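Local coordinates for transcription elongation factor SPT6 (Candida glabrata, PDB 3GXW), which probably acts as a histone H3-H4 chaperone that maintains chromatin structure during RNA polymerase II elongation, and is represented here by an SH2 domain, at residues A[31-36]-A[92-97]. The protein carries 2 engineered substitutions. Residues are numbered along the deposited sequence; the frame is centred on the assembly and turned at random.
Sequences GDFVIR and EYLQNK
Phe33 lays one ring face against Tyr93, and the pair is a compact example of how an SH2 fold seats its C-terminal helix, 86-99, on the central antiparallel sheet, here at edge strand 33-37. Tyr93 CB sits 3.6 Å from the Phe33 ring centroid, 17° off the ring normal, a CH-pi contact. The Tyr93 ring follows edge-to-face, the two planes meeting at 52°. Leu94 meets the same ring at its edge, near the ring plane, its CD2 3.9 Å from Phe33 CE2. Phe33 reaches the helix with CG between its backbone N and carbonyl carbon (chi1 63°).

Next to this apolar patch, Gly31 and Lys97 bring their CA atoms to 4.3 Å, a close backbone approach. The Lys97 methylenes run over the Gly31 carbonyl and alongside Asp32, whose OD1 accepts a hydrogen bond from Phe33 N. Farther out, Tyr12 stacks on Phe33, which probably helps hold its rotation, while Trp49 of strand 44-52 touches both aromatics. One water ties loop to helix: it donates to Gly31 O and Tyr93 O, and its oxygen accepts from Asn96 ND2 at 2.9 Å.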
ATOM      1  N   GLY A  31       5.146  10.566   1.989  1.00 25.88           N
ATOM      2  CA  GLY A  31       4.686   9.432   2.767  1.00 24.23           C
ATOM      3  C   GLY A  31       3.266   8.985   2.478  1.00 22.59           C
ATOM      4  O   GLY A  31       2.853   7.921   2.951  1.00 20.62           O
ATOM      5  N   ASP A  32       2.508   9.777   1.719  1.00 20.86           N
ATOM      6  CA  ASP A  32       1.136   9.385   1.407  1.00 20.82           C
ATOM      7  C   ASP A  32       1.215   8.146   0.519  1.00 19.24           C
ATOM      8  O   ASP A  32       2.205   7.948  -0.190  1.00 18.64           O
ATOM      9  CB  ASP A  32       0.374  10.502   0.696  1.00 19.76           C
ATOM     10  CG  ASP A  32      -1.121  10.481   1.020  1.00 24.15           C
ATOM     11  OD1 ASP A  32      -1.623   9.419   1.458  1.00 24.42           O
ATOM     12  OD2 ASP A  32      -1.797  11.516   0.838  1.00 22.83           O
ATOM     13  N   PHE A  33       0.170   7.327   0.543  1.00 19.41           N
ATOM     14  CA  PHE A  33       0.174   6.071  -0.206  1.00 15.75           C
ATOM     15  C   PHE A  33      -1.219   5.569  -0.562  1.00 16.08           C
ATOM     16  O   PHE A  33      -2.223   6.091  -0.088  1.00 14.17           O
ATOM     17  CB  PHE A  33       0.834   5.005   0.655  1.00 16.81           C
ATOM     18  CG  PHE A  33       0.077   4.717   1.927  1.00 16.03           C
ATOM     19  CD1 PHE A  33      -0.841   3.677   1.988  1.00 15.36           C
ATOM     20  CD2 PHE A  33       0.255   5.514   3.053  1.00 16.70           C
ATOM     21  CE1 PHE A  33      -1.574   3.431   3.150  1.00 16.10           C
ATOM     22  CE2 PHE A  33      -0.477   5.277   4.226  1.00 17.65           C
ATOM     23  CZ  PHE A  33      -1.392   4.235   4.272  1.00 16.68           C
ATOM     24  N   VAL A  34      -1.251   4.521  -1.382  1.00 15.73           N
ATOM     25  CA  VAL A  34      -2.490   3.881  -1.794  1.00 16.87           C
ATOM     26  C   VAL A  34      -2.236   2.382  -1.897  1.00 14.69           C
ATOM     27  O   VAL A  34      -1.086   1.945  -2.048  1.00 14.20           O
ATOM     28  CB  VAL A  34      -2.990   4.380  -3.177  1.00 15.09           C
ATOM     29  CG1 VAL A  34      -3.227   5.878  -3.138  1.00 18.09           C
ATOM     30  CG2 VAL A  34      -1.989   4.022  -4.267  1.00 19.33           C
ATOM     31  N   ILE A  35      -3.308   1.605  -1.790  1.00 13.45           N
ATOM     32  CA  ILE A  35      -3.233   0.154  -1.919  1.00 15.15           C
ATOM     33  C   ILE A  35      -3.931  -0.135  -3.245  1.00 14.64           C
ATOM     34  O   ILE A  35      -4.958   0.469  -3.546  1.00 16.44           O
ATOM     35  CB  ILE A  35      -3.995  -0.567  -0.791  1.00 16.15           C
ATOM     36  CG1 ILE A  35      -3.505  -0.077   0.581  1.00 17.16           C
ATOM     37  CG2 ILE A  35      -3.787  -2.082  -0.925  1.00 18.08           C
ATOM     38  CD1 ILE A  35      -2.080  -0.438   0.900  1.00 17.18           C
ATOM     39  N   ARG A  36      -3.382  -1.056  -4.029  1.00 14.17           N
ATOM     40  CA  ARG A  36      -3.954  -1.379  -5.336  1.00 14.97           C
ATOM     41  C   ARG A  36      -3.718  -2.836  -5.720  1.00 13.71           C
ATOM     42  O   ARG A  36      -2.965  -3.546  -5.057  1.00 13.74           O
ATOM     43  CB  ARG A  36      -3.323  -0.483  -6.412  1.00 15.94           C
ATOM     44  CG  ARG A  36      -1.805  -0.623  -6.508  1.00 14.40           C
ATOM     45  CD  ARG A  36      -1.209   0.308  -7.564  1.00 16.46           C
ATOM     46  NE  ARG A  36       0.252   0.246  -7.615  1.00 13.20           N
ATOM     47  CZ  ARG A  36       0.952  -0.740  -8.173  1.00 13.16           C
ATOM     48  NH1 ARG A  36       0.329  -1.764  -8.743  1.00 14.59           N
ATOM     49  NH2 ARG A  36       2.281  -0.706  -8.153  1.00 15.02           N
ATOM     50  N   GLU A  92       0.973   0.960   9.657  1.00 19.49           N
ATOM     51  CA  GLU A  92       2.416   1.019   9.450  1.00 21.10           C
ATOM     52  C   GLU A  92       2.832   2.149   8.525  1.00 19.78           C
ATOM     53  O   GLU A  92       3.744   2.914   8.838  1.00 18.19           O
ATOM     54  CB  GLU A  92       2.930  -0.312   8.899  1.00 25.18           C
ATOM     55  CG  GLU A  92       2.932  -1.425   9.930  1.00 32.42           C
ATOM     56  CD  GLU A  92       3.768  -1.071  11.146  1.00 35.07           C
ATOM     57  OE1 GLU A  92       4.979  -0.820  10.977  1.00 37.10           O
ATOM     58  OE2 GLU A  92       3.218  -1.037  12.269  1.00 38.69           O
ATOM     59  N   TYR A  93       2.159   2.271   7.388  1.00 18.87           N
ATOM     60  CA  TYR A  93       2.513   3.321   6.452  1.00 19.79           C
ATOM     61  C   TYR A  93       2.091   4.722   6.894  1.00 20.31           C
ATOM     62  O   TYR A  93       2.701   5.715   6.489  1.00 19.88           O
ATOM     63  CB  TYR A  93       1.998   2.950   5.061  1.00 20.73           C
ATOM     64  CG  TYR A  93       2.934   1.955   4.413  1.00 21.00           C
ATOM     65  CD1 TYR A  93       4.065   2.391   3.721  1.00 22.62           C
ATOM     66  CD2 TYR A  93       2.755   0.584   4.581  1.00 24.31           C
ATOM     67  CE1 TYR A  93       4.997   1.490   3.218  1.00 25.34           C
ATOM     68  CE2 TYR A  93       3.686  -0.332   4.080  1.00 26.10           C
ATOM     69  CZ  TYR A  93       4.804   0.131   3.404  1.00 25.18           C
ATOM     70  OH  TYR A  93       5.743  -0.758   2.933  1.00 24.51           O
ATOM     71  N   LEU A  94       1.066   4.813   7.738  1.00 17.95           N
ATOM     72  CA  LEU A  94       0.666   6.116   8.252  1.00 19.07           C
ATOM     73  C   LEU A  94       1.727   6.535   9.272  1.00 19.93           C
ATOM     74  O   LEU A  94       2.146   7.696   9.299  1.00 20.39           O
ATOM     75  CB  LEU A  94      -0.716   6.051   8.917  1.00 17.75           C
ATOM     76  CG  LEU A  94      -1.893   6.055   7.937  1.00 18.98           C
ATOM     77  CD1 LEU A  94      -3.212   5.887   8.684  1.00 19.15           C
ATOM     78  CD2 LEU A  94      -1.886   7.360   7.159  1.00 19.60           C
ATOM     79  N   GLN A  95       2.162   5.589  10.104  1.00 19.99           N
ATOM     80  CA  GLN A  95       3.192   5.867  11.104  1.00 21.44           C
ATOM     81  C   GLN A  95       4.444   6.372  10.396  1.00 21.96           C
ATOM     82  O   GLN A  95       5.071   7.332  10.837  1.00 20.42           O
ATOM     83  CB  GLN A  95       3.531   4.603  11.900  1.00 23.97           C
ATOM     84  CG  GLN A  95       2.503   4.218  12.953  1.00 28.39           C
ATOM     85  CD  GLN A  95       2.599   5.080  14.198  1.00 33.67           C
ATOM     86  OE1 GLN A  95       2.382   6.293  14.151  1.00 35.19           O
ATOM     87  NE2 GLN A  95       2.933   4.454  15.323  1.00 35.33           N
ATOM     88  N   ASN A  96       4.802   5.711   9.295  1.00 22.12           N
ATOM     89  CA  ASN A  96       5.971   6.094   8.506  1.00 23.90           C
ATOM     90  C   ASN A  96       5.794   7.520   7.982  1.00 23.57           C
ATOM     91  O   ASN A  96       6.734   8.318   7.989  1.00 21.82           O
ATOM     92  CB  ASN A  96       6.151   5.123   7.333  1.00 26.84           C
ATOM     93  CG  ASN A  96       7.243   5.560   6.368  1.00 29.79           C
ATOM     94  OD1 ASN A  96       8.427   5.589   6.716  1.00 29.00           O
ATOM     95  ND2 ASN A  96       6.845   5.904   5.145  1.00 29.14           N
ATOM     96  N   LYS A  97       4.576   7.834   7.547  1.00 21.03           N
ATOM     97  CA  LYS A  97       4.248   9.156   7.019  1.00 21.38           C
ATOM     98  C   LYS A  97       4.358  10.232   8.099  1.00 20.76           C
ATOM     99  O   LYS A  97       4.820  11.346   7.845  1.00 20.98           O
ATOM    100  CB  LYS A  97       2.827   9.144   6.439  1.00 21.06           C
ATOM    101  CG  LYS A  97       2.356  10.475   5.863  1.00 22.21           C
ATOM    102  CD  LYS A  97       1.033  10.293   5.115  1.00 22.46           C
ATOM    103  CE  LYS A  97       0.570  11.568   4.436  1.00 23.52           C
ATOM    104  NZ  LYS A  97       0.168  12.628   5.401  1.00 23.63           N
TER
HETATM  105  O   HOH W   1       4.125   5.896   4.294  1.00 25.69           O